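Local coordinates for protein interleukin 22 (Danio rerio, PDB 4O6K) that probably acts as a secreted helical cytokine of the IL-10 family, signalling to cells through a cell-surface receptor as human interleukin 22 does, at residues L33-S38 and A52-Y57. Sequence-based numbering, arbitrary orientation.
Sequences LLPYFS and ARILKY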
ATOM      1  N   LEU A  33      -9.744   4.355  -2.656  1.00 26.08           N
ATOM      2  CA  LEU A  33      -9.652   2.979  -3.134  1.00 26.61           C
ATOM      3  C   LEU A  33      -9.261   2.031  -2.003  1.00 25.86           C
ATOM      4  O   LEU A  33      -9.782   0.920  -1.907  1.00 21.01           O
ATOM      5  CB  LEU A  33      -8.656   2.876  -4.290  1.00 23.55           C
ATOM      6  CG  LEU A  33      -9.029   3.678  -5.539  1.00 25.05           C
ATOM      7  CD1 LEU A  33      -7.956   3.555  -6.609  1.00 21.79           C
ATOM      8  CD2 LEU A  33     -10.382   3.234  -6.078  1.00 26.66           C
ATOM      9  N   LEU A  34      -8.334   2.471  -1.154  1.00 24.74           N
ATOM     10  CA  LEU A  34      -7.961   1.708   0.033  1.00 24.66           C
ATOM     11  C   LEU A  34      -9.134   1.594   0.989  1.00 24.30           C
ATOM     12  O   LEU A  34      -9.831   2.579   1.235  1.00 27.41           O
ATOM     13  CB  LEU A  34      -6.787   2.359   0.769  1.00 22.66           C
ATOM     14  CG  LEU A  34      -5.342   2.120   0.338  1.00 29.11           C
ATOM     15  CD1 LEU A  34      -4.419   2.877   1.277  1.00 20.99           C
ATOM     16  CD2 LEU A  34      -5.012   0.638   0.347  1.00 22.40           C
ATOM     17  N   PRO A  35      -9.368   0.388   1.523  1.00 20.23           N
ATOM     18  CA  PRO A  35     -10.317   0.262   2.629  1.00 25.06           C
ATOM     19  C   PRO A  35      -9.856   1.111   3.807  1.00 18.48           C
ATOM     20  O   PRO A  35      -8.659   1.153   4.093  1.00 20.44           O
ATOM     21  CB  PRO A  35     -10.277  -1.230   2.968  1.00 22.24           C
ATOM     22  CG  PRO A  35      -9.807  -1.890   1.715  1.00 23.80           C
ATOM     23  CD  PRO A  35      -8.863  -0.919   1.068  1.00 22.66           C
ATOM     24  N   TYR A  36     -10.786   1.776   4.480  1.00 19.86           N
ATOM     25  CA  TYR A  36     -10.428   2.648   5.589  1.00 19.21           C
ATOM     26  C   TYR A  36     -10.219   1.859   6.874  1.00 18.42           C
ATOM     27  O   TYR A  36     -11.093   1.107   7.305  1.00 25.59           O
ATOM     28  CB  TYR A  36     -11.501   3.718   5.797  1.00 21.95           C
ATOM     29  CG  TYR A  36     -11.334   4.513   7.073  1.00 19.16           C
ATOM     30  CD1 TYR A  36     -10.329   5.463   7.199  1.00 21.72           C
ATOM     31  CD2 TYR A  36     -12.188   4.316   8.151  1.00 24.60           C
ATOM     32  CE1 TYR A  36     -10.175   6.190   8.365  1.00 21.87           C
ATOM     33  CE2 TYR A  36     -12.043   5.038   9.320  1.00 22.50           C
ATOM     34  CZ  TYR A  36     -11.035   5.973   9.421  1.00 21.49           C
ATOM     35  OH  TYR A  36     -10.888   6.695  10.584  1.00 22.18           O
ATOM     36  N   PHE A  37      -9.050   2.037   7.480  1.00 21.46           N
ATOM     37  CA  PHE A  37      -8.758   1.439   8.775  1.00 18.81           C
ATOM     38  C   PHE A  37      -8.732   2.520   9.847  1.00 19.60           C
ATOM     39  O   PHE A  37      -7.894   3.421   9.810  1.00 16.73           O
ATOM     40  CB  PHE A  37      -7.420   0.696   8.750  1.00 16.03           C
ATOM     41  CG  PHE A  37      -7.499  -0.684   8.162  1.00 16.70           C
ATOM     42  CD1 PHE A  37      -7.602  -0.868   6.794  1.00 13.60           C
ATOM     43  CD2 PHE A  37      -7.460  -1.802   8.984  1.00 15.79           C
ATOM     44  CE1 PHE A  37      -7.670  -2.140   6.254  1.00 16.95           C
ATOM     45  CE2 PHE A  37      -7.528  -3.075   8.451  1.00 15.88           C
ATOM     46  CZ  PHE A  37      -7.632  -3.244   7.084  1.00 19.33           C
ATOM     47  N   SER A  38      -9.650   2.425  10.801  1.00 17.33           N
ATOM     48  CA  SER A  38      -9.671   3.347  11.928  1.00 21.22           C
ATOM     49  C   SER A  38      -8.560   2.999  12.910  1.00 23.39           C
ATOM     50  O   SER A  38      -7.907   1.964  12.775  1.00 20.00           O
ATOM     51  CB  SER A  38     -11.029   3.314  12.632  1.00 20.60           C
ATOM     52  OG  SER A  38     -11.234   2.071  13.279  1.00 17.76           O
ATOM     53  N   ALA A  52      -0.796  -6.116   4.601  1.00 15.40           N
ATOM     54  CA  ALA A  52       0.375  -6.681   3.942  1.00 17.14           C
ATOM     55  C   ALA A  52      -0.010  -7.385   2.648  1.00 16.75           C
ATOM     56  O   ALA A  52       0.768  -7.429   1.695  1.00 16.68           O
ATOM     57  CB  ALA A  52       1.094  -7.644   4.872  1.00 17.57           C
ATOM     58  N   ARG A  53      -1.217  -7.937   2.621  1.00 13.88           N
ATOM     59  CA  ARG A  53      -1.701  -8.636   1.442  1.00 15.73           C
ATOM     60  C   ARG A  53      -2.087  -7.611   0.381  1.00 18.53           C
ATOM     61  O   ARG A  53      -1.911  -7.838  -0.818  1.00 15.47           O
ATOM     62  CB  ARG A  53      -2.892  -9.529   1.792  1.00 21.29           C
ATOM     63  CG  ARG A  53      -3.096 -10.660   0.809  1.00 25.57           C
ATOM     64  CD  ARG A  53      -1.907 -11.601   0.947  1.00 31.73           C
ATOM     65  NE  ARG A  53      -1.738 -12.523  -0.167  1.00 43.58           N
ATOM     66  CZ  ARG A  53      -1.167 -13.718  -0.049  1.00 39.05           C
ATOM     67  NH1 ARG A  53      -0.715 -14.119   1.132  1.00 36.25           N
ATOM     68  NH2 ARG A  53      -1.042 -14.509  -1.107  1.00 44.32           N
ATOM     69  N   ILE A  54      -2.630  -6.487   0.839  1.00 14.48           N
ATOM     70  CA  ILE A  54      -2.940  -5.359  -0.031  1.00 15.98           C
ATOM     71  C   ILE A  54      -1.652  -4.754  -0.588  1.00 15.18           C
ATOM     72  O   ILE A  54      -1.593  -4.345  -1.750  1.00 14.24           O
ATOM     73  CB  ILE A  54      -3.747  -4.277   0.721  1.00 16.87           C
ATOM     74  CG1 ILE A  54      -5.118  -4.823   1.127  1.00 13.95           C
ATOM     75  CG2 ILE A  54      -3.908  -3.027  -0.130  1.00 17.14           C
ATOM     76  CD1 ILE A  54      -5.940  -3.858   1.961  1.00 18.35           C
ATOM     77  N   LEU A  55      -0.616  -4.721   0.247  1.00 14.87           N
ATOM     78  CA  LEU A  55       0.697  -4.229  -0.160  1.00 14.99           C
ATOM     79  C   LEU A  55       1.241  -5.086  -1.297  1.00 14.34           C
ATOM     80  O   LEU A  55       1.839  -4.575  -2.245  1.00 12.89           O
ATOM     81  CB  LEU A  55       1.669  -4.228   1.020  1.00 10.15           C
ATOM     82  CG  LEU A  55       3.079  -3.731   0.701  1.00 16.19           C
ATOM     83  CD1 LEU A  55       3.034  -2.309   0.161  1.00 15.67           C
ATOM     84  CD2 LEU A  55       3.974  -3.816   1.927  1.00 14.43           C
ATOM     85  N   LYS A  56       1.031  -6.396  -1.179  1.00 16.96           N
ATOM     86  CA  LYS A  56       1.423  -7.353  -2.210  1.00 16.25           C
ATOM     87  C   LYS A  56       0.804  -7.003  -3.552  1.00 18.08           C
ATOM     88  O   LYS A  56       1.479  -6.994  -4.583  1.00 14.39           O
ATOM     89  CB  LYS A  56       0.986  -8.764  -1.817  1.00 18.52           C
ATOM     90  CG  LYS A  56       1.323  -9.842  -2.834  1.00 25.68           C
ATOM     91  CD  LYS A  56       1.087 -11.219  -2.231  1.00 26.29           C
ATOM     92  CE  LYS A  56       1.416 -12.323  -3.221  1.00 37.47           C
ATOM     93  NZ  LYS A  56       2.820 -12.189  -3.703  1.00 41.28           N
ATOM     94  N   TYR A  57      -0.491  -6.708  -3.521  1.00 14.16           N
ATOM     95  CA  TYR A  57      -1.233  -6.322  -4.712  1.00 17.92           C
ATOM     96  C   TYR A  57      -0.708  -5.008  -5.279  1.00 19.65           C
ATOM     97  O   TYR A  57      -0.640  -4.831  -6.496  1.00 19.52           O
ATOM     98  CB  TYR A  57      -2.725  -6.213  -4.401  1.00 21.90           C
ATOM     99  CG  TYR A  57      -3.604  -6.247  -5.629  1.00 22.24           C
ATOM    100  CD1 TYR A  57      -4.019  -7.455  -6.174  1.00 24.23           C
ATOM    101  CD2 TYR A  57      -4.018  -5.074  -6.245  1.00 21.05           C
ATOM    102  CE1 TYR A  57      -4.822  -7.496  -7.298  1.00 25.73           C
ATOM    103  CE2 TYR A  57      -4.823  -5.104  -7.370  1.00 20.73           C
ATOM    104  CZ  TYR A  57      -5.222  -6.318  -7.892  1.00 27.06           C
ATOM    105  OH  TYR A  57      -6.022  -6.357  -9.012  1.00 30.84           O
TER
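The long connection that follows the first helix of this all-helical IL-10-family cytokine is laid against the bundle, and at Leu34 and Pro35 it meets Ile54 on helix 47-62, an example of how an irregular chain can close a hydrophobic core. One isoleucine serves two loop residues, a branch to each. Its CG2 methyl meets CD2 of Leu34 at 3.9 Å, while its CD1, at the end of the longer branch, lies 4.2 Å from CD of Pro35, the ring carbon next to the proline nitrogen. The torsions explain this division: in Ile54 CG2 stands anti to the backbone N, whereas CG1 is anti to the carbonyl carbon (chi1 -65°) and extends onward to CD1 (chi2 176°). The CB of Leu34 does not point at the helix; the contact is made by CD2 at the end of the side chain, which crosses Ile54 obliquely. The backbones remain well apart, 8.7 Å between CA of Leu34 and CA of Ile54, and the side chains of Leu34, Pro35 and Ile54 bridge the interval. Phe37 also turns toward the helix but stops short of 52-57, its ring resting instead on Ser47, Ile50 and Asn51 of the same helix. Where 33-38 begins, the carboxylate of Glu129 accepts hydrogen bonds from the backbone N of Leu33 (OE2) and of Leu34 (OE1); at the loop's end, Ser38 OG caps helix 39-42 through Met41 N. Around this buried contact, Leu34 also packs on Thr132 and Leu133 of helix 130-140, and Pro35 on Phe107 of helix 102-117, while Leu55, next to Ile54, reaches helices 76-93 and 130-140.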